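Local coordinates for spindle pole body-associated protein VIK1 (Saccharomyces cerevisiae, PDB 2O0A) that recruits the minus end-directed motor KAR3 to microtubules, cross-links antiparallel microtubules with it, and has a C-terminal motor-like domain lacking a nucleotide-binding site, at residues A[74-79]-A[109-114]; A[92-97]-A[221-226]; A[128-133]-A[199-204]; A[141-146]-A[167-172]. All blocks are in the same frame, centred on the assembly; numbering follows the deposited sequence.

Interaction 1: residues A[74-79]-A[109-114]; sequences KFFTQE and ESLIKF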
loop_
_atom_site.group_PDB
_atom_site.type_symbol
_atom_site.label_atom_id
_atom_site.label_comp_id
_atom_site.label_asym_id
_atom_site.label_seq_id
_atom_site.Cartn_x
_atom_site.Cartn_y
_atom_site.Cartn_z
ATOM N N LYS A 74 5.081 8.827 -10.126
ATOM C CA LYS A 74 4.002 9.823 -10.077
ATOM C C LYS A 74 2.857 9.394 -9.158
ATOM O O LYS A 74 2.226 10.225 -8.486
ATOM C CB LYS A 74 3.479 10.107 -11.491
ATOM C CG LYS A 74 2.502 11.263 -11.535
ATOM C CD LYS A 74 2.218 11.708 -12.963
ATOM C CE LYS A 74 3.397 12.486 -13.523
ATOM N NZ LYS A 74 3.644 13.762 -12.791
ATOM N N PHE A 75 2.603 8.087 -9.097
ATOM C CA PHE A 75 1.614 7.587 -8.131
ATOM C C PHE A 75 1.961 8.106 -6.735
ATOM O O PHE A 75 1.112 8.629 -6.030
ATOM C CB PHE A 75 1.507 6.051 -8.095
ATOM C CG PHE A 75 0.687 5.568 -6.935
ATOM C CD1 PHE A 75 -0.701 5.608 -6.991
ATOM C CD2 PHE A 75 1.299 5.136 -5.759
ATOM C CE1 PHE A 75 -1.470 5.209 -5.897
ATOM C CE2 PHE A 75 0.541 4.738 -4.662
ATOM C CZ PHE A 75 -0.851 4.777 -4.740
ATOM N N PHE A 76 3.211 7.956 -6.339
ATOM C CA PHE A 76 3.570 8.372 -4.998
ATOM C C PHE A 76 3.533 9.878 -4.803
ATOM O O PHE A 76 2.960 10.352 -3.823
ATOM C CB PHE A 76 4.908 7.739 -4.605
ATOM C CG PHE A 76 4.767 6.284 -4.315
ATOM C CD1 PHE A 76 4.018 5.866 -3.224
ATOM C CD2 PHE A 76 5.271 5.327 -5.187
ATOM C CE1 PHE A 76 3.809 4.519 -2.969
ATOM C CE2 PHE A 76 5.069 3.974 -4.926
ATOM C CZ PHE A 76 4.336 3.576 -3.813
ATOM N N THR A 77 4.100 10.629 -5.742
ATOM C CA THR A 77 4.140 12.096 -5.586
ATOM C C THR A 77 2.779 12.783 -5.748
ATOM O O THR A 77 2.496 13.782 -5.076
ATOM C CB THR A 77 5.170 12.745 -6.540
ATOM O OG1 THR A 77 4.840 12.444 -7.898
ATOM C CG2 THR A 77 6.547 12.205 -6.271
ATOM N N GLN A 78 1.944 12.254 -6.640
ATOM C CA GLN A 78 0.671 12.883 -7.004
ATOM C C GLN A 78 -0.524 12.294 -6.263
ATOM O O GLN A 78 -1.411 13.019 -5.807
ATOM C CB GLN A 78 0.486 12.758 -8.523
ATOM C CG GLN A 78 -0.839 13.215 -9.111
ATOM C CD GLN A 78 -0.822 13.067 -10.623
ATOM O OE1 GLN A 78 -0.023 13.716 -11.313
ATOM N NE2 GLN A 78 -1.677 12.204 -11.142
ATOM N N GLU A 79 -0.565 10.974 -6.173
ATOM C CA GLU A 79 -1.781 10.309 -5.727
ATOM C C GLU A 79 -1.739 9.901 -4.267
ATOM O O GLU A 79 -2.779 9.873 -3.612
ATOM C CB GLU A 79 -2.060 9.064 -6.580
ATOM C CG GLU A 79 -2.278 9.349 -8.092
ATOM C CD GLU A 79 -3.498 10.229 -8.363
ATOM O OE1 GLU A 79 -4.411 10.289 -7.509
ATOM O OE2 GLU A 79 -3.529 10.845 -9.456
ATOM N N GLU A 109 10.199 -0.354 -5.270
ATOM C CA GLU A 109 11.323 0.509 -5.610
ATOM C C GLU A 109 10.898 1.981 -5.568
ATOM O O GLU A 109 11.543 2.817 -4.933
ATOM C CB GLU A 109 11.770 0.140 -7.024
ATOM C CG GLU A 109 12.955 0.885 -7.582
ATOM C CD GLU A 109 13.351 0.358 -8.956
ATOM O OE1 GLU A 109 12.504 0.358 -9.879
ATOM O OE2 GLU A 109 14.514 -0.066 -9.108
ATOM N N SER A 110 9.785 2.275 -6.234
ATOM C CA SER A 110 9.266 3.637 -6.303
ATOM C C SER A 110 8.885 4.175 -4.933
ATOM O O SER A 110 9.113 5.348 -4.640
ATOM C CB SER A 110 8.080 3.715 -7.266
ATOM O OG SER A 110 8.565 3.507 -8.592
ATOM N N LEU A 111 8.329 3.299 -4.099
ATOM C CA LEU A 111 7.941 3.694 -2.755
ATOM C C LEU A 111 9.167 4.156 -1.982
ATOM O O LEU A 111 9.167 5.225 -1.382
ATOM C CB LEU A 111 7.278 2.526 -2.015
ATOM C CG LEU A 111 6.970 2.759 -0.536
ATOM C CD1 LEU A 111 6.001 3.919 -0.311
ATOM C CD2 LEU A 111 6.426 1.486 0.062
ATOM N N ILE A 112 10.215 3.344 -1.995
ATOM C CA ILE A 112 11.413 3.653 -1.215
ATOM C C ILE A 112 12.071 4.945 -1.691
ATOM O O ILE A 112 12.500 5.763 -0.885
ATOM C CB ILE A 112 12.401 2.483 -1.269
ATOM C CG1 ILE A 112 12.096 1.443 -0.188
ATOM C CG2 ILE A 112 13.835 2.974 -1.010
ATOM C CD1 ILE A 112 10.679 1.267 0.201
ATOM N N LYS A 113 12.086 5.149 -3.001
ATOM C CA LYS A 113 12.658 6.370 -3.564
ATOM C C LYS A 113 11.863 7.607 -3.124
ATOM O O LYS A 113 12.445 8.638 -2.765
ATOM C CB LYS A 113 12.702 6.265 -5.083
ATOM C CG LYS A 113 13.726 5.272 -5.565
ATOM C CD LYS A 113 14.106 5.528 -7.000
ATOM C CE LYS A 113 13.252 4.745 -7.964
ATOM N NZ LYS A 113 13.810 4.871 -9.350
ATOM N N PHE A 114 10.536 7.499 -3.156
ATOM C CA PHE A 114 9.647 8.565 -2.708
ATOM C C PHE A 114 9.909 8.947 -1.242
ATOM O O PHE A 114 9.893 10.130 -0.866
ATOM C CB PHE A 114 8.186 8.128 -2.917
ATOM C CG PHE A 114 7.198 8.976 -2.178
ATOM C CD1 PHE A 114 6.903 10.262 -2.636
ATOM C CD2 PHE A 114 6.559 8.508 -1.034
ATOM C CE1 PHE A 114 6.008 11.070 -1.965
ATOM C CE2 PHE A 114 5.641 9.308 -0.348
ATOM C CZ PHE A 114 5.377 10.615 -0.812
#
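One phenylalanine carries most of the contact between helices 72-89 and 105-116, whose short segments here run at 50° to each other with axes 9.4 Å apart. Phe76 sends its CB toward the partner helix, and that carbon already meets the other side: it lies over a face of the Phe114 ring, with CG of Phe114 3.6 Å from CB of Phe76. A first torsion of -74° sets CG of Phe76 anti to its carbonyl carbon and turns the ring toward Ser110 and Leu111. On one flank, CD2 approaches the carbonyl carbon of Ser110, and CE2 comes closer, 3.4 Å from the backbone N of Leu111. On the other flank CE1 touches the CD1 methyl of Leu111 at 3.5 Å, while CZ, the tip, rests against CB of the same leucine. CA of Leu111 makes a CH-pi contact 3.8 Å from the centroid of the Phe76 ring. CD2 of Phe75 sits over the centre of the opposite face, so the ring is sandwiched. Phe114 adds a second aromatic surface: the two ring planes are 23° apart but slid so far past each other that they barely overlap. The CG2 methyl of Thr77 lies more loosely against CD1 of Phe114. Of the Ser110 side chain, CB touches Phe76, while the hydroxyl is bonded to Asp73 and to the carbonyl of Ser106. Beneath, Leu111 reaches Phe223 and Phe225, which makes this the pairing of two helices over one face of the central sheet, an arrangement characteristic of the kinesin motor fold.

Interaction 2: residues A[92-97]-A[221-226]; sequences KNFNLI and VDFYFI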
loop_
_atom_site.group_PDB
_atom_site.type_symbol
_atom_site.label_atom_id
_atom_site.label_comp_id
_atom_site.label_asym_id
_atom_site.label_seq_id
_atom_site.Cartn_x
_atom_site.Cartn_y
_atom_site.Cartn_z
ATOM N N LYS A 92 0.392 9.651 13.066
ATOM C CA LYS A 92 -0.479 8.485 13.087
ATOM C C LYS A 92 0.222 7.366 12.355
ATOM O O LYS A 92 0.570 7.527 11.178
ATOM C CB LYS A 92 -1.824 8.791 12.426
ATOM C CG LYS A 92 -2.778 9.584 13.330
ATOM C CD LYS A 92 -4.135 9.704 12.704
ATOM C CE LYS A 92 -5.059 10.564 13.554
ATOM N NZ LYS A 92 -6.464 10.293 13.148
ATOM N N ASN A 93 0.450 6.257 13.050
ATOM C CA ASN A 93 0.971 5.044 12.402
ATOM C C ASN A 93 0.032 4.643 11.284
ATOM O O ASN A 93 -1.203 4.756 11.422
ATOM C CB ASN A 93 1.112 3.918 13.421
ATOM C CG ASN A 93 2.050 4.282 14.537
ATOM O OD1 ASN A 93 2.995 5.076 14.367
ATOM N ND2 ASN A 93 1.780 3.719 15.712
ATOM N N PHE A 94 0.600 4.214 10.162
ATOM C CA PHE A 94 -0.201 4.078 8.960
ATOM C C PHE A 94 0.324 3.015 8.023
ATOM O O PHE A 94 1.385 2.458 8.232
ATOM C CB PHE A 94 -0.383 5.427 8.246
ATOM C CG PHE A 94 0.879 6.032 7.646
ATOM C CD1 PHE A 94 0.965 6.218 6.273
ATOM C CD2 PHE A 94 1.947 6.479 8.454
ATOM C CE1 PHE A 94 2.082 6.805 5.684
ATOM C CE2 PHE A 94 3.072 7.090 7.886
ATOM C CZ PHE A 94 3.143 7.248 6.486
ATOM N N ASN A 95 -0.439 2.742 6.976
ATOM C CA ASN A 95 -0.054 1.664 6.075
ATOM C C ASN A 95 -0.421 1.918 4.634
ATOM O O ASN A 95 -1.199 2.827 4.309
ATOM C CB ASN A 95 -0.610 0.312 6.566
ATOM C CG ASN A 95 -2.108 0.187 6.404
ATOM O OD1 ASN A 95 -2.649 0.294 5.299
ATOM N ND2 ASN A 95 -2.805 -0.083 7.517
ATOM N N LEU A 96 0.197 1.109 3.772
ATOM C CA LEU A 96 -0.192 0.975 2.381
ATOM C C LEU A 96 -0.278 -0.519 2.128
ATOM O O LEU A 96 0.716 -1.232 2.240
ATOM C CB LEU A 96 0.856 1.639 1.475
ATOM C CG LEU A 96 0.723 1.431 -0.034
ATOM C CD1 LEU A 96 -0.663 1.825 -0.523
ATOM C CD2 LEU A 96 1.824 2.178 -0.815
ATOM N N ILE A 97 -1.486 -0.998 1.839
ATOM C CA ILE A 97 -1.716 -2.424 1.607
ATOM C C ILE A 97 -1.973 -2.605 0.116
ATOM O O ILE A 97 -3.013 -2.174 -0.387
ATOM C CB ILE A 97 -2.889 -2.947 2.466
ATOM C CG1 ILE A 97 -2.515 -2.819 3.943
ATOM C CG2 ILE A 97 -3.212 -4.431 2.099
ATOM C CD1 ILE A 97 -3.679 -2.970 4.917
ATOM N N VAL A 221 7.192 7.538 14.032
ATOM C CA VAL A 221 5.932 7.212 13.367
ATOM C C VAL A 221 6.225 5.986 12.529
ATOM O O VAL A 221 7.239 5.949 11.832
ATOM C CB VAL A 221 5.442 8.378 12.468
ATOM C CG1 VAL A 221 4.166 8.015 11.742
ATOM C CG2 VAL A 221 5.238 9.645 13.318
ATOM N N ASP A 222 5.358 4.979 12.638
ATOM C CA ASP A 222 5.535 3.706 11.925
ATOM C C ASP A 222 4.683 3.682 10.676
ATOM O O ASP A 222 3.524 4.089 10.698
ATOM C CB ASP A 222 5.114 2.528 12.796
ATOM C CG ASP A 222 5.934 2.406 14.072
ATOM O OD1 ASP A 222 7.132 2.753 14.066
ATOM O OD2 ASP A 222 5.360 1.941 15.081
ATOM N N PHE A 223 5.289 3.188 9.596
ATOM C CA PHE A 223 4.601 2.955 8.329
ATOM C C PHE A 223 4.801 1.508 7.900
ATOM O O PHE A 223 5.922 1.005 7.953
ATOM C CB PHE A 223 5.170 3.901 7.265
ATOM C CG PHE A 223 4.785 3.512 5.862
ATOM C CD1 PHE A 223 3.453 3.593 5.468
ATOM C CD2 PHE A 223 5.744 3.050 4.953
ATOM C CE1 PHE A 223 3.055 3.215 4.192
ATOM C CE2 PHE A 223 5.370 2.662 3.652
ATOM C CZ PHE A 223 4.016 2.743 3.266
ATOM N N TYR A 224 3.725 0.847 7.452
ATOM C CA TYR A 224 3.805 -0.543 7.004
ATOM C C TYR A 224 3.360 -0.641 5.568
ATOM O O TYR A 224 2.246 -0.229 5.245
ATOM C CB TYR A 224 2.923 -1.463 7.863
ATOM C CG TYR A 224 3.213 -1.356 9.333
ATOM C CD1 TYR A 224 4.044 -2.285 9.966
ATOM C CD2 TYR A 224 2.632 -0.337 10.094
ATOM C CE1 TYR A 224 4.311 -2.182 11.334
ATOM C CE2 TYR A 224 2.905 -0.232 11.459
ATOM C CZ TYR A 224 3.732 -1.148 12.057
ATOM O OH TYR A 224 3.982 -1.052 13.416
ATOM N N PHE A 225 4.224 -1.201 4.724
ATOM C CA PHE A 225 3.879 -1.503 3.338
ATOM C C PHE A 225 3.679 -3.001 3.221
ATOM O O PHE A 225 4.617 -3.788 3.409
ATOM C CB PHE A 225 4.993 -1.011 2.418
ATOM C CG PHE A 225 4.794 -1.334 0.962
ATOM C CD1 PHE A 225 3.625 -0.996 0.302
ATOM C CD2 PHE A 225 5.831 -1.917 0.238
ATOM C CE1 PHE A 225 3.460 -1.269 -1.067
ATOM C CE2 PHE A 225 5.684 -2.187 -1.130
ATOM C CZ PHE A 225 4.492 -1.864 -1.787
ATOM N N ILE A 226 2.439 -3.388 2.942
ATOM C CA ILE A 226 2.062 -4.792 2.867
ATOM C C ILE A 226 1.906 -5.164 1.394
ATOM O O ILE A 226 1.200 -4.486 0.657
ATOM C CB ILE A 226 0.743 -5.045 3.631
ATOM C CG1 ILE A 226 0.894 -4.678 5.107
ATOM C CG2 ILE A 226 0.259 -6.488 3.403
ATOM C CD1 ILE A 226 1.987 -5.449 5.850
#
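Five hydrogen bonds join the parallel strands 94-99 and 221-228, the straightest of them using a side chain. OD1 of Asn93 accepts the backbone N-H of Asp222 at 2.9 Å and 173°, the donor standing above the amide carbonyl plane. Thereafter the backbone alone bonds: Phe94 N donates to Asp222 O and Tyr224 N to Phe94 O; Leu96 N donates to Tyr224 O and Ile226 N to Leu96 O, the last at 2.8 Å. Outward from this frame, Asn95 and Tyr224 share one face with Ile97 and Ile226, and the amide of Asn95 is bound by Thr262, Ser264 and Phe265. The other face is largely aromatic. Phe94, its CG crowded between N and carbonyl carbon (chi1 67°), turns its ring so that CD1 of Phe223 lies over one face, 3.5 Å from CE1 of Phe94, while CG1 of Val221 meets its edge. CZ of Phe223 continues to CB of Leu96. An alanine in place of Phe94 would probably leave Phe223 and Val221 less tightly packed. Helices 72-89 and 105-116 cover this face, as expected for central parallel strands of a kinesin-like motor domain.

Interaction 3: residues A[128-133]-A[199-204]; sequences ITLQFV and GIIKVQ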
loop_
_atom_site.group_PDB
_atom_site.type_symbol
_atom_site.label_atom_id
_atom_site.label_comp_id
_atom_site.label_asym_id
_atom_site.label_seq_id
_atom_site.Cartn_x
_atom_site.Cartn_y
_atom_site.Cartn_z
ATOM N N ILE A 128 15.319 7.683 8.835
ATOM C CA ILE A 128 14.390 6.679 8.297
ATOM C C ILE A 128 15.010 5.290 8.369
ATOM O O ILE A 128 16.147 5.088 7.920
ATOM C CB ILE A 128 14.006 7.021 6.822
ATOM C CG1 ILE A 128 13.357 8.404 6.775
ATOM C CG2 ILE A 128 13.070 5.959 6.240
ATOM C CD1 ILE A 128 13.077 8.928 5.384
ATOM N N THR A 129 14.278 4.339 8.950
ATOM C CA THR A 129 14.734 2.947 8.986
ATOM C C THR A 129 13.813 2.040 8.191
ATOM O O THR A 129 12.665 2.387 7.931
ATOM C CB THR A 129 14.776 2.394 10.425
ATOM O OG1 THR A 129 13.443 2.187 10.892
ATOM C CG2 THR A 129 15.472 3.376 11.344
ATOM N N LEU A 130 14.328 0.876 7.824
ATOM C CA LEU A 130 13.542 -0.097 7.078
ATOM C C LEU A 130 13.855 -1.524 7.497
ATOM O O LEU A 130 15.011 -1.871 7.719
ATOM C CB LEU A 130 13.764 0.100 5.564
ATOM C CG LEU A 130 12.877 -0.691 4.589
ATOM C CD1 LEU A 130 12.570 0.096 3.302
ATOM C CD2 LEU A 130 13.503 -2.050 4.255
ATOM N N GLN A 131 12.795 -2.314 7.606
ATOM C CA GLN A 131 12.880 -3.776 7.707
ATOM C C GLN A 131 11.982 -4.364 6.638
ATOM O O GLN A 131 11.016 -3.727 6.232
ATOM C CB GLN A 131 12.397 -4.254 9.076
ATOM C CG GLN A 131 13.256 -3.728 10.221
ATOM C CD GLN A 131 12.636 -4.000 11.548
ATOM O OE1 GLN A 131 11.692 -3.323 11.952
ATOM N NE2 GLN A 131 13.155 -4.994 12.247
ATOM N N PHE A 132 12.294 -5.574 6.198
ATOM C CA PHE A 132 11.542 -6.200 5.105
ATOM C C PHE A 132 11.572 -7.697 5.336
ATOM O O PHE A 132 12.634 -8.307 5.306
ATOM C CB PHE A 132 12.207 -5.795 3.772
ATOM C CG PHE A 132 11.555 -6.339 2.525
ATOM C CD1 PHE A 132 10.268 -6.862 2.516
ATOM C CD2 PHE A 132 12.254 -6.268 1.327
ATOM C CE1 PHE A 132 9.693 -7.354 1.329
ATOM C CE2 PHE A 132 11.684 -6.737 0.136
ATOM C CZ PHE A 132 10.426 -7.284 0.138
ATOM N N VAL A 133 10.397 -8.263 5.600
ATOM C CA VAL A 133 10.273 -9.705 5.786
ATOM C C VAL A 133 9.222 -10.278 4.844
ATOM O O VAL A 133 8.404 -9.544 4.300
ATOM C CB VAL A 133 9.898 -10.080 7.239
ATOM C CG1 VAL A 133 10.928 -9.543 8.226
ATOM C CG2 VAL A 133 8.507 -9.577 7.583
ATOM N N GLY A 199 4.464 -9.957 1.881
ATOM C CA GLY A 199 5.610 -9.140 2.243
ATOM C C GLY A 199 5.218 -8.056 3.235
ATOM O O GLY A 199 4.125 -7.488 3.153
ATOM N N ILE A 200 6.105 -7.780 4.185
ATOM C CA ILE A 200 5.912 -6.684 5.127
ATOM C C ILE A 200 7.158 -5.819 5.142
ATOM O O ILE A 200 8.251 -6.285 5.467
ATOM C CB ILE A 200 5.677 -7.159 6.577
ATOM C CG1 ILE A 200 4.500 -8.132 6.650
ATOM C CG2 ILE A 200 5.482 -5.953 7.499
ATOM C CD1 ILE A 200 4.432 -8.897 7.976
ATOM N N ILE A 201 6.988 -4.551 4.784
ATOM C CA ILE A 201 8.049 -3.577 4.951
ATOM C C ILE A 201 7.622 -2.630 6.056
ATOM O O ILE A 201 6.545 -2.090 6.002
ATOM C CB ILE A 201 8.343 -2.842 3.622
ATOM C CG1 ILE A 201 9.231 -3.741 2.766
ATOM C CG2 ILE A 201 9.039 -1.478 3.871
ATOM C CD1 ILE A 201 9.490 -3.249 1.367
ATOM N N LYS A 202 8.455 -2.498 7.079
ATOM C CA LYS A 202 8.173 -1.563 8.159
ATOM C C LYS A 202 9.202 -0.451 8.095
ATOM O O LYS A 202 10.415 -0.709 8.077
ATOM C CB LYS A 202 8.231 -2.269 9.524
ATOM C CG LYS A 202 8.025 -1.298 10.683
ATOM C CD LYS A 202 8.107 -2.024 11.999
ATOM C CE LYS A 202 7.776 -1.034 13.122
ATOM N NZ LYS A 202 8.082 -1.602 14.482
ATOM N N VAL A 203 8.715 0.786 8.012
ATOM C CA VAL A 203 9.574 1.960 7.952
ATOM C C VAL A 203 9.294 2.769 9.214
ATOM O O VAL A 203 8.128 3.001 9.568
ATOM C CB VAL A 203 9.276 2.806 6.682
ATOM C CG1 VAL A 203 10.073 4.112 6.690
ATOM C CG2 VAL A 203 9.572 2.002 5.414
ATOM N N GLN A 204 10.347 3.188 9.914
ATOM C CA GLN A 204 10.172 4.080 11.063
ATOM C C GLN A 204 10.705 5.458 10.682
ATOM O O GLN A 204 11.773 5.566 10.082
ATOM C CB GLN A 204 10.949 3.574 12.266
ATOM C CG GLN A 204 10.535 2.206 12.753
ATOM C CD GLN A 204 11.419 1.748 13.910
ATOM O OE1 GLN A 204 12.629 1.534 13.754
ATOM N NE2 GLN A 204 10.823 1.635 15.074
HETATM O O HOH W 1 11.992 -0.226 10.437
HETATM O O HOH W 2 10.356 -3.502 14.375
#
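Lys202 O is firmly held between the antiparallel strands 126-136 and 197-207, gripped by two donors: the backbone N of Gln131 at 2.9 Å, in the carbonyl plane, and an ordered water, also at 2.9 Å from Lys202 O. That water bonds to Thr129 OG1 as well. A second water joins OE1 of Gln131 to NZ of Lys202, two extended side chains that lie side by side. NE2 of Gln131 bonds to the carbonyls of Leu167 and Ser169, and NZ of Lys202 also reaches that of Ile165. At the next hydrogen-bonded pair, OG1 of Thr129 approaches OE1 of Gln204 within 3.0 Å, and at the other end Val133 and Ile200 exchange two backbone bonds, the straighter being Ile200 N to Val133 O at 174°. The reverse face is apolar. Ile201 crosses Phe132, its CG1 3.3 Å from CD1 of Phe132, and its CD1 methyl sits above the middle of that ring, a CH-pi contact at 3.9 Å from the centroid. The pair belongs to the mixed central sheet of the kinesin-like motor fold, with helix 105-116 covering this face through Ile112 and Arg108.

Interaction 4: residues A[141-146]-A[167-172]; sequences SQDMLL and LDSKLV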
loop_
_atom_site.group_PDB
_atom_site.type_symbol
_atom_site.label_atom_id
_atom_site.label_comp_id
_atom_site.label_asym_id
_atom_site.label_seq_id
_atom_site.Cartn_x
_atom_site.Cartn_y
_atom_site.Cartn_z
ATOM N N SER A 141 9.059 -18.246 6.869
ATOM C CA SER A 141 9.379 -16.812 6.948
ATOM C C SER A 141 10.802 -16.517 6.497
ATOM O O SER A 141 11.703 -17.329 6.692
ATOM C CB SER A 141 9.133 -16.247 8.353
ATOM O OG SER A 141 10.123 -16.668 9.283
ATOM N N GLN A 142 11.003 -15.340 5.907
ATOM C CA GLN A 142 12.300 -14.971 5.363
ATOM C C GLN A 142 12.611 -13.514 5.682
ATOM O O GLN A 142 11.733 -12.658 5.597
ATOM C CB GLN A 142 12.332 -15.221 3.851
ATOM C CG GLN A 142 13.617 -14.808 3.134
ATOM C CD GLN A 142 13.812 -15.523 1.799
ATOM O OE1 GLN A 142 14.312 -14.939 0.838
ATOM N NE2 GLN A 142 13.420 -16.792 1.741
ATOM N N ASP A 143 13.847 -13.257 6.083
ATOM C CA ASP A 143 14.328 -11.884 6.264
ATOM C C ASP A 143 14.857 -11.423 4.920
ATOM O O ASP A 143 15.902 -11.882 4.456
ATOM C CB ASP A 143 15.422 -11.847 7.331
ATOM C CG ASP A 143 15.816 -10.436 7.725
ATOM O OD1 ASP A 143 15.653 -9.511 6.898
ATOM O OD2 ASP A 143 16.282 -10.263 8.859
ATOM N N MET A 144 14.121 -10.520 4.268
ATOM C CA MET A 144 14.471 -10.111 2.900
ATOM C C MET A 144 15.705 -9.213 2.815
ATOM O O MET A 144 16.209 -8.939 1.710
ATOM C CB MET A 144 13.267 -9.459 2.211
ATOM C CG MET A 144 12.036 -10.343 2.139
ATOM S SD MET A 144 12.346 -11.862 1.225
ATOM C CE MET A 144 12.794 -11.185 -0.377
ATOM N N LEU A 145 16.218 -8.783 3.965
ATOM C CA LEU A 145 17.430 -7.969 3.992
ATOM C C LEU A 145 18.690 -8.808 4.222
ATOM O O LEU A 145 19.800 -8.265 4.294
ATOM C CB LEU A 145 17.320 -6.823 5.002
ATOM C CG LEU A 145 16.186 -5.818 4.757
ATOM C CD1 LEU A 145 16.310 -4.636 5.690
ATOM C CD2 LEU A 145 16.087 -5.361 3.276
ATOM N N LEU A 146 18.493 -10.124 4.324
ATOM C CA LEU A 146 19.583 -11.093 4.438
ATOM C C LEU A 146 19.481 -12.163 3.347
ATOM O O LEU A 146 18.567 -12.135 2.518
ATOM C CB LEU A 146 19.576 -11.742 5.831
ATOM C CG LEU A 146 19.619 -10.822 7.061
ATOM C CD1 LEU A 146 19.520 -11.608 8.359
ATOM C CD2 LEU A 146 20.852 -9.934 7.072
ATOM N N LEU A 167 9.201 -6.248 14.473
ATOM C CA LEU A 167 9.833 -7.249 13.639
ATOM C C LEU A 167 11.207 -7.541 14.217
ATOM O O LEU A 167 12.014 -6.631 14.425
ATOM C CB LEU A 167 9.955 -6.747 12.190
ATOM C CG LEU A 167 8.758 -6.830 11.230
ATOM C CD1 LEU A 167 7.502 -6.129 11.734
ATOM C CD2 LEU A 167 9.169 -6.255 9.884
ATOM N N ASP A 168 11.449 -8.812 14.520
ATOM C CA ASP A 168 12.774 -9.272 14.859
ATOM C C ASP A 168 13.367 -9.707 13.533
ATOM O O ASP A 168 13.155 -10.836 13.077
ATOM C CB ASP A 168 12.681 -10.431 15.857
ATOM C CG ASP A 168 14.023 -11.018 16.219
ATOM O OD1 ASP A 168 15.073 -10.567 15.709
ATOM O OD2 ASP A 168 14.016 -11.964 17.042
ATOM N N SER A 169 14.028 -8.748 12.881
ATOM C CA SER A 169 14.626 -8.937 11.571
ATOM C C SER A 169 15.596 -7.794 11.363
ATOM O O SER A 169 15.567 -6.802 12.098
ATOM C CB SER A 169 13.551 -8.938 10.474
ATOM O OG SER A 169 13.067 -7.626 10.232
ATOM N N LYS A 170 16.464 -7.943 10.367
ATOM C CA LYS A 170 17.481 -6.945 10.073
ATOM C C LYS A 170 16.869 -5.573 9.816
ATOM O O LYS A 170 15.937 -5.434 9.010
ATOM C CB LYS A 170 18.284 -7.379 8.854
ATOM C CG LYS A 170 19.360 -6.396 8.425
ATOM C CD LYS A 170 20.461 -6.254 9.461
ATOM C CE LYS A 170 21.432 -5.147 9.064
ATOM N NZ LYS A 170 21.957 -5.336 7.677
ATOM N N LEU A 171 17.414 -4.568 10.497
ATOM C CA LEU A 171 16.990 -3.179 10.339
ATOM C C LEU A 171 18.123 -2.352 9.749
ATOM O O LEU A 171 19.272 -2.427 10.200
ATOM C CB LEU A 171 16.556 -2.596 11.687
ATOM C CG LEU A 171 16.023 -1.155 11.677
ATOM C CD1 LEU A 171 14.958 -0.931 12.722
ATOM C CD2 LEU A 171 17.138 -0.127 11.822
ATOM N N VAL A 172 17.789 -1.562 8.734
ATOM C CA VAL A 172 18.758 -0.691 8.078
ATOM C C VAL A 172 18.323 0.759 8.238
ATOM O O VAL A 172 17.145 1.093 8.097
ATOM C CB VAL A 172 18.893 -1.024 6.583
ATOM C CG1 VAL A 172 19.859 -0.068 5.897
ATOM C CG2 VAL A 172 19.353 -2.485 6.388
HETATM O O HOH W 3 14.314 -7.067 7.747
#
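Direct hydrogen bonding centres on the carboxylate of Asp143, whose CG stands anti to the backbone N (chi1 -171°) and so faces the 167-172 segment. OD2 uses its syn lone pair to accept the backbone N-H of Lys170, a short and almost straight bond of 2.8 Å and 177°. OD1 turns back on its own chain and takes the N-H of Leu145 at 3.1 Å, an Asx turn that coincides with the type I beta turn from Asp143 to Leu146. The two oxygens therefore tie a local turn to a distant backbone, which fixes the rotation of the carboxylate.

Water supplies a second link: one molecule lies 2.9 Å from OD1 of Asp143 and 2.8 Å from OG of Ser169, and it is also within hydrogen-bonding distance of the carbonyl of Lys170. An alanine in place of Asp143 would probably loosen both the turn and its hold on Lys170, since every carboxylate bond would go.

Apolar contact comes from the turn's leucines. CD1 of Leu145 lies 3.8 Å from CG2 of Val172. Leu146 crosses the lysine at about a right angle, its CD2 methyl against CB of Lys170. The lysine thus offers its aliphatic base.

Strand 126-136 links the two segments, its Phe132 bonding to Met144 and its Leu130 to Val172, while strand 157-160 pairs with 165-168 alongside.

How the interactions relate
The four contacts step from the helical layer to the margin of one mixed sheet. Interaction 1 lies about 15 Å, centre to centre, from interaction 2, and Leu111 joins them by packing on Phe225. Interactions 2 and 3, centres about 9 Å apart, are fused through adjacent strands 221-228 and 197-207, and interaction 4, its centre about 8 Å from that of 3, is bonded by backbone to strand 126-136 on both of its segments. Along the chain, 4 is nested inside 3 and 3 inside 2, whereas 1 and 2 interleave. Chain-distant pieces thus form one continuous body, the motor-like fold of VIK1, which lacks a nucleotide-binding site.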